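PDB 5L92: cytochrome P450 from Bacillus megaterium, which binds steroids such as corticosterone beside its heme and probably oxidises them as a cytochrome P450 monooxygenase. Local coordinates for residues E156-R159 against Q160-W164; S252-I255 against Y256-E260; K363-L366 against A367-D371. All blocks are in the same frame, centred on the assembly; numbering follows the deposited sequence.

Contact 1 of 3, residues E156-R159 against Q160-W164; sequences EDQR and QFKDW
D157 lies over one face of the F161 ring with both backbone and side chain. Its carbonyl oxygen stands 3.4 Å above the ring plane, displaced toward the rim, and D157 CB sits over the same face as a CH-pi contact, 4.0 Å from the F161 ring centroid. Q158 CA approaches the ring obliquely, and Y197 of helix 177-207 meets it edge-to-face. One turn further on, Q160 O lies 3.2 Å above a face of the W164 indole, again toward the rim. The F161 ring reaches back over D157 because its CG is turned anti to its own carbonyl carbon (chi1 -64°). The same D157 oxygen accepts the F161 N-H in an almost straight bond of 3.1 Å (N-H...O 175°), the start of the ladder of helix 158-169, the F helix of the P450 fold; K162 N to Q158 O and D163 N to R159 O continue it. On the outer side, NE2 of Q158 lies 3.9 Å from K162 CD and is hydrogen-bonded to Y140 OH, while K162 NZ makes a salt bridge with D166. R159 NE stays 6.3 Å from D163 OD2, and the two charges probably feel only a weak, long-range attraction. Although D157 holds the N-cap position, its carboxylate makes no capping bond; OD2 is hydrogen-bonded to Y197 OH instead, and W164 NE1 to E193. The chemistry thus ties the helix start to the G helix, 177-207, through the D157 carboxylate and the edge-to-face pair of F161 and Y197.

Contact 2 of 3, residues S252-I255 against Y256-E260; sequences SNTI and YCLME
T254 and L258, one turn apart, meet through methyls set by their torsions: T254 turns CG2 anti to its backbone N and OG1 beside that N (chi1 -71°), while L258 swings CG anti to the carbonyl carbon (chi1 -64°). The two side chains then run alongside each other, T254 CG2 3.8 Å from L258 CD1. The same turn of L258 presses its CG to 3.3 Å from T254 O, the oxygen that accepts the L258 N-H at 2.9 Å. T254 OG1 is left to bond back to L250 O within the helix. I255 and M259 repeat the spacing more loosely. I255 CG2 is 4.2 Å from M259 CG, and that same CG lies 3.2 Å from I255 O, beside the bond from M259 N. Y256 N to S252 O and C257 N to N253 O complete four consecutive i to i+4 bonds. The Y256 ring leads away from this turn to meet W378 and F23 edge-to-face, and N253 ND2 bonds to R286 O. L258 and M259 both rest on F265 of the following helix, whereas I255 faces helix 355-372. This is regular alpha-helix, the C-terminal part of the long I-helix that crosses the P450 fold; its earlier part, 229-245, supplies L238, I241 and A242 to the corticosterone pocket, and T246 at the junction of the two helical stretches adds to it.

Contact 3 of 3, residues K363-L366 against A367-D371; sequences KIML and AELID
The I370 side chain packs tightly against the L366 carbonyl. I370 turns CG1 anti to its carbonyl carbon (chi1 -66°), which folds the branch back against the preceding turn: I370 CG1 comes to 3.3 Å from L366 O, and I370 CD1 lies beside the same oxygen. That carbonyl also takes the I370 N-H at 2.9 Å, so carbon and donor crowd round one acceptor. L369 leans on the backbone too, its CB 3.5 Å from L366 O, with chi1 at -98°, well off a staggered position. Its side chain scarcely meets M365, whose SD is 4.5 Å from L369 CG; the stronger link between these two residues is the backbone bond from L369 N to M365 O, 3.0 Å long. All four of these apolar residues are buried, and L366 rests on I251 of helix 247-260 and I279 of helix 275-285. Helix 355-372 is the L helix of the P450 fold, which starts just after the heme ligand C352 and here carries its inner face across the C-terminal part of the I-helix. By contrast K363, I364, A367 and E368 are partly exposed to solvent. A367 sits with CB 3.3 Å from K363 O, the acceptor of its own N-H, and rests on L275. Next to it the bond from E368 N to I364 O is stretched to 3.4 Å and weak. E368 carries CG anti to its backbone N (chi1 -175°) and then bends, leading away from the preceding turn to touch N120 and L123 of helix 112-125; OE2 forms a salt bridge with R372 NE. Farther back, K363 NZ reaches E112 only as a long, weak ion pair, while I364 packs on E112 and I115.

In the fold
From the N terminus, contact 1 comes first, at the start of helix 158-169, where F161 also touches L240 and N244 of helix 229-245. Contact 2 follows on helix 247-260 and contact 3 last on helix 355-372. Each closes a single helical turn, not a long loop, and the three run in series without nesting or crossing. Contact 1 stands apart, its centre about 26 Å from that of either other contact. Contacts 2 and 3 touch directly: I255 CD1 lies 3.7 Å from L366 CD2, with T254–L366, I255–L369 and L258–I370 packing alongside. They thus join helix 247-260 to helix 355-372.

Contact 1 of 3, residues E156-R159 against Q160-W164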
# COMPACT_ATOMS: atom_id res chain seq x y z
N GLU A 156 -10.98 19.36 1.41
CA GLU A 156 -10.21 20.59 1.57
C GLU A 156 -9.00 20.41 2.48
O GLU A 156 -8.06 21.21 2.44
CB GLU A 156 -11.11 21.71 2.12
CG GLU A 156 -12.29 22.14 1.18
CD GLU A 156 -13.45 21.11 1.08
OE1 GLU A 156 -13.62 20.24 1.96
OE2 GLU A 156 -14.22 21.19 0.08
N ASP A 157 -8.99 19.36 3.30
CA ASP A 157 -7.83 19.07 4.12
C ASP A 157 -6.82 18.14 3.43
O ASP A 157 -5.90 17.68 4.10
CB ASP A 157 -8.29 18.46 5.44
CG ASP A 157 -9.08 19.44 6.28
OD1 ASP A 157 -8.88 20.66 6.08
OD2 ASP A 157 -9.89 18.99 7.12
N GLN A 158 -6.97 17.88 2.13
CA GLN A 158 -6.10 16.93 1.42
C GLN A 158 -4.62 17.19 1.67
O GLN A 158 -3.84 16.25 1.79
CB GLN A 158 -6.39 16.98 -0.09
CG GLN A 158 -5.35 16.23 -1.01
CD GLN A 158 -4.22 17.15 -1.50
OE1 GLN A 158 -4.49 18.21 -2.07
NE2 GLN A 158 -2.96 16.75 -1.28
N ARG A 159 -4.21 18.45 1.75
CA ARG A 159 -2.79 18.74 1.83
C ARG A 159 -2.22 18.37 3.20
O ARG A 159 -1.09 17.88 3.30
CB ARG A 159 -2.54 20.21 1.51
CG ARG A 159 -1.09 20.66 1.75
CD ARG A 159 -0.91 22.15 1.44
NE ARG A 159 -1.84 22.57 0.39
CZ ARG A 159 -2.95 23.27 0.60
NH1 ARG A 159 -3.29 23.66 1.82
NH2 ARG A 159 -3.73 23.57 -0.42
N GLN A 160 -2.99 18.57 4.28
CA GLN A 160 -2.56 18.06 5.58
C GLN A 160 -2.46 16.54 5.55
O GLN A 160 -1.48 15.96 6.04
CB GLN A 160 -3.53 18.47 6.69
CG GLN A 160 -3.67 19.95 6.92
CD GLN A 160 -4.33 20.25 8.27
OE1 GLN A 160 -3.70 20.11 9.31
NE2 GLN A 160 -5.59 20.65 8.25
N PHE A 161 -3.50 15.88 5.03
CA PHE A 161 -3.54 14.42 4.93
C PHE A 161 -2.27 13.88 4.28
O PHE A 161 -1.63 12.95 4.80
CB PHE A 161 -4.74 13.98 4.08
CG PHE A 161 -6.07 14.31 4.66
CD1 PHE A 161 -6.22 14.69 5.98
CD2 PHE A 161 -7.20 14.23 3.86
CE1 PHE A 161 -7.46 14.97 6.50
CE2 PHE A 161 -8.46 14.52 4.37
CZ PHE A 161 -8.59 14.90 5.69
N LYS A 162 -1.88 14.46 3.15
CA LYS A 162 -0.70 14.00 2.43
C LYS A 162 0.55 14.15 3.27
O LYS A 162 1.35 13.21 3.38
CB LYS A 162 -0.53 14.77 1.13
CG LYS A 162 0.48 14.10 0.15
CD LYS A 162 0.45 14.83 -1.21
CE LYS A 162 1.45 14.23 -2.19
NZ LYS A 162 2.79 14.06 -1.56
N ASP A 163 0.77 15.35 3.83
CA ASP A 163 1.98 15.57 4.62
C ASP A 163 2.05 14.63 5.81
O ASP A 163 3.10 14.05 6.09
CB ASP A 163 2.06 17.03 5.08
CG ASP A 163 2.20 17.97 3.93
OD1 ASP A 163 2.53 17.48 2.83
OD2 ASP A 163 1.96 19.19 4.13
N TRP A 164 0.95 14.49 6.56
CA TRP A 164 0.93 13.55 7.68
C TRP A 164 1.25 12.15 7.19
O TRP A 164 2.04 11.43 7.82
CB TRP A 164 -0.42 13.54 8.39
CG TRP A 164 -0.69 14.69 9.24
CD1 TRP A 164 0.21 15.41 9.96
CD2 TRP A 164 -1.97 15.26 9.51
NE1 TRP A 164 -0.42 16.41 10.63
CE2 TRP A 164 -1.77 16.34 10.38
CE3 TRP A 164 -3.28 14.96 9.08
CZ2 TRP A 164 -2.83 17.15 10.83
CZ3 TRP A 164 -4.32 15.74 9.53
CH2 TRP A 164 -4.09 16.83 10.41

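Contact 2 of 3, residues S252-I255 against Y256-E260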
# COMPACT_ATOMS: atom_id res chain seq x y z
N SER A 252 0.60 4.42 -10.77
CA SER A 252 1.83 4.98 -11.31
C SER A 252 2.81 3.88 -11.72
O SER A 252 3.42 3.96 -12.79
CB SER A 252 2.48 5.90 -10.28
OG SER A 252 1.76 7.10 -10.25
N ASN A 253 2.97 2.86 -10.88
CA ASN A 253 3.88 1.77 -11.22
C ASN A 253 3.43 1.02 -12.45
O ASN A 253 4.27 0.49 -13.18
CB ASN A 253 4.01 0.76 -10.06
CG ASN A 253 4.80 1.30 -8.88
OD1 ASN A 253 5.29 2.42 -8.94
ND2 ASN A 253 4.90 0.52 -7.79
N THR A 254 2.11 0.92 -12.67
CA THR A 254 1.61 0.27 -13.87
C THR A 254 2.01 1.05 -15.10
O THR A 254 2.50 0.47 -16.08
CB THR A 254 0.07 0.13 -13.85
OG1 THR A 254 -0.32 -0.84 -12.89
CG2 THR A 254 -0.42 -0.34 -15.21
N ILE A 255 1.82 2.36 -15.05
CA ILE A 255 2.23 3.22 -16.15
C ILE A 255 3.73 3.08 -16.36
O ILE A 255 4.20 3.01 -17.50
CB ILE A 255 1.83 4.67 -15.87
CG1 ILE A 255 0.29 4.83 -15.83
CG2 ILE A 255 2.43 5.63 -16.90
CD1 ILE A 255 -0.35 4.59 -17.10
N TYR A 256 4.50 3.03 -15.27
CA TYR A 256 5.94 2.84 -15.39
C TYR A 256 6.25 1.54 -16.12
O TYR A 256 7.11 1.51 -17.00
CB TYR A 256 6.63 2.88 -14.03
CG TYR A 256 8.13 2.87 -14.19
CD1 TYR A 256 8.83 1.67 -14.24
CD2 TYR A 256 8.83 4.05 -14.33
CE1 TYR A 256 10.19 1.66 -14.40
CE2 TYR A 256 10.16 4.05 -14.51
CZ TYR A 256 10.86 2.84 -14.54
OH TYR A 256 12.20 2.84 -14.73
N CYS A 257 5.57 0.45 -15.76
CA CYS A 257 5.86 -0.83 -16.39
C CYS A 257 5.50 -0.83 -17.87
O CYS A 257 6.25 -1.40 -18.69
CB CYS A 257 5.12 -1.97 -15.69
SG CYS A 257 5.76 -2.46 -14.04
N LEU A 258 4.39 -0.17 -18.25
CA LEU A 258 3.94 -0.16 -19.64
C LEU A 258 4.83 0.70 -20.51
O LEU A 258 5.00 0.41 -21.70
CB LEU A 258 2.47 0.28 -19.73
CG LEU A 258 1.48 -0.66 -19.05
CD1 LEU A 258 0.11 -0.03 -19.01
CD2 LEU A 258 1.38 -2.06 -19.64
N MET A 259 5.40 1.75 -19.93
CA MET A 259 6.37 2.58 -20.63
C MET A 259 7.73 1.90 -20.75
O MET A 259 8.43 2.08 -21.75
CB MET A 259 6.51 3.93 -19.93
CG MET A 259 5.20 4.79 -19.95
SD MET A 259 4.64 5.32 -21.57
CE MET A 259 3.49 4.00 -21.94
N GLU A 260 8.12 1.16 -19.72
CA GLU A 260 9.36 0.40 -19.78
C GLU A 260 9.31 -0.63 -20.90
O GLU A 260 10.28 -0.79 -21.64
CB GLU A 260 9.63 -0.28 -18.44
CG GLU A 260 11.02 -0.82 -18.29
CD GLU A 260 11.34 -1.15 -16.81
OE1 GLU A 260 10.44 -1.63 -16.07
OE2 GLU A 260 12.48 -0.87 -16.40

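Contact 3 of 3, residues K363-L366 against A367-D371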
# COMPACT_ATOMS: atom_id res chain seq x y z
N LYS A 363 -8.12 -0.08 -12.13
CA LYS A 363 -8.75 -0.40 -13.42
C LYS A 363 -9.40 0.82 -14.07
O LYS A 363 -9.09 1.17 -15.21
CB LYS A 363 -9.80 -1.51 -13.21
CG LYS A 363 -10.37 -2.07 -14.51
CD LYS A 363 -11.53 -3.01 -14.21
CE LYS A 363 -12.67 -2.26 -13.56
NZ LYS A 363 -14.01 -2.80 -13.93
N ILE A 364 -10.31 1.47 -13.36
CA ILE A 364 -11.05 2.58 -13.95
C ILE A 364 -10.09 3.69 -14.37
O ILE A 364 -10.20 4.24 -15.47
CB ILE A 364 -12.11 3.08 -12.94
CG1 ILE A 364 -13.19 2.01 -12.77
CG2 ILE A 364 -12.64 4.43 -13.36
CD1 ILE A 364 -14.27 2.30 -11.74
N MET A 365 -9.13 4.03 -13.51
CA MET A 365 -8.22 5.11 -13.88
C MET A 365 -7.32 4.69 -15.04
O MET A 365 -7.06 5.46 -15.96
CB MET A 365 -7.40 5.52 -12.67
CG MET A 365 -6.25 6.47 -12.93
SD MET A 365 -6.70 8.06 -13.62
CE MET A 365 -7.05 8.98 -12.10
N LEU A 366 -6.80 3.48 -15.00
CA LEU A 366 -5.83 3.11 -16.03
C LEU A 366 -6.50 2.93 -17.39
O LEU A 366 -5.94 3.35 -18.41
CB LEU A 366 -5.10 1.85 -15.62
CG LEU A 366 -4.07 2.07 -14.49
CD1 LEU A 366 -3.66 0.75 -13.90
CD2 LEU A 366 -2.88 2.86 -14.96
N ALA A 367 -7.71 2.35 -17.43
CA ALA A 367 -8.41 2.13 -18.69
C ALA A 367 -8.69 3.45 -19.38
O ALA A 367 -8.57 3.57 -20.61
CB ALA A 367 -9.72 1.37 -18.44
N GLU A 368 -9.01 4.47 -18.60
CA GLU A 368 -9.32 5.77 -19.17
C GLU A 368 -8.04 6.45 -19.65
O GLU A 368 -8.00 7.02 -20.73
CB GLU A 368 -10.06 6.60 -18.14
CG GLU A 368 -10.54 7.91 -18.63
CD GLU A 368 -11.63 7.79 -19.67
OE1 GLU A 368 -12.36 6.77 -19.67
OE2 GLU A 368 -11.75 8.70 -20.51
N LEU A 369 -6.97 6.37 -18.86
CA LEU A 369 -5.70 6.90 -19.32
C LEU A 369 -5.29 6.28 -20.65
O LEU A 369 -4.85 6.98 -21.57
CB LEU A 369 -4.62 6.63 -18.28
CG LEU A 369 -4.27 7.74 -17.35
CD1 LEU A 369 -3.16 7.21 -16.46
CD2 LEU A 369 -3.84 8.97 -18.13
N ILE A 370 -5.36 4.96 -20.73
CA ILE A 370 -4.89 4.27 -21.92
C ILE A 370 -5.80 4.59 -23.10
O ILE A 370 -5.33 4.73 -24.23
CB ILE A 370 -4.80 2.75 -21.64
CG1 ILE A 370 -3.71 2.48 -20.61
CG2 ILE A 370 -4.53 2.00 -22.92
CD1 ILE A 370 -3.84 1.12 -19.98
N ASP A 371 -7.10 4.73 -22.85
CA ASP A 371 -8.04 4.99 -23.95
C ASP A 371 -7.83 6.38 -24.53
O ASP A 371 -7.96 6.57 -25.74
CB ASP A 371 -9.48 4.81 -23.46
CG ASP A 371 -10.49 4.89 -24.59
OD1 ASP A 371 -10.70 3.87 -25.30
OD2 ASP A 371 -11.06 5.98 -24.79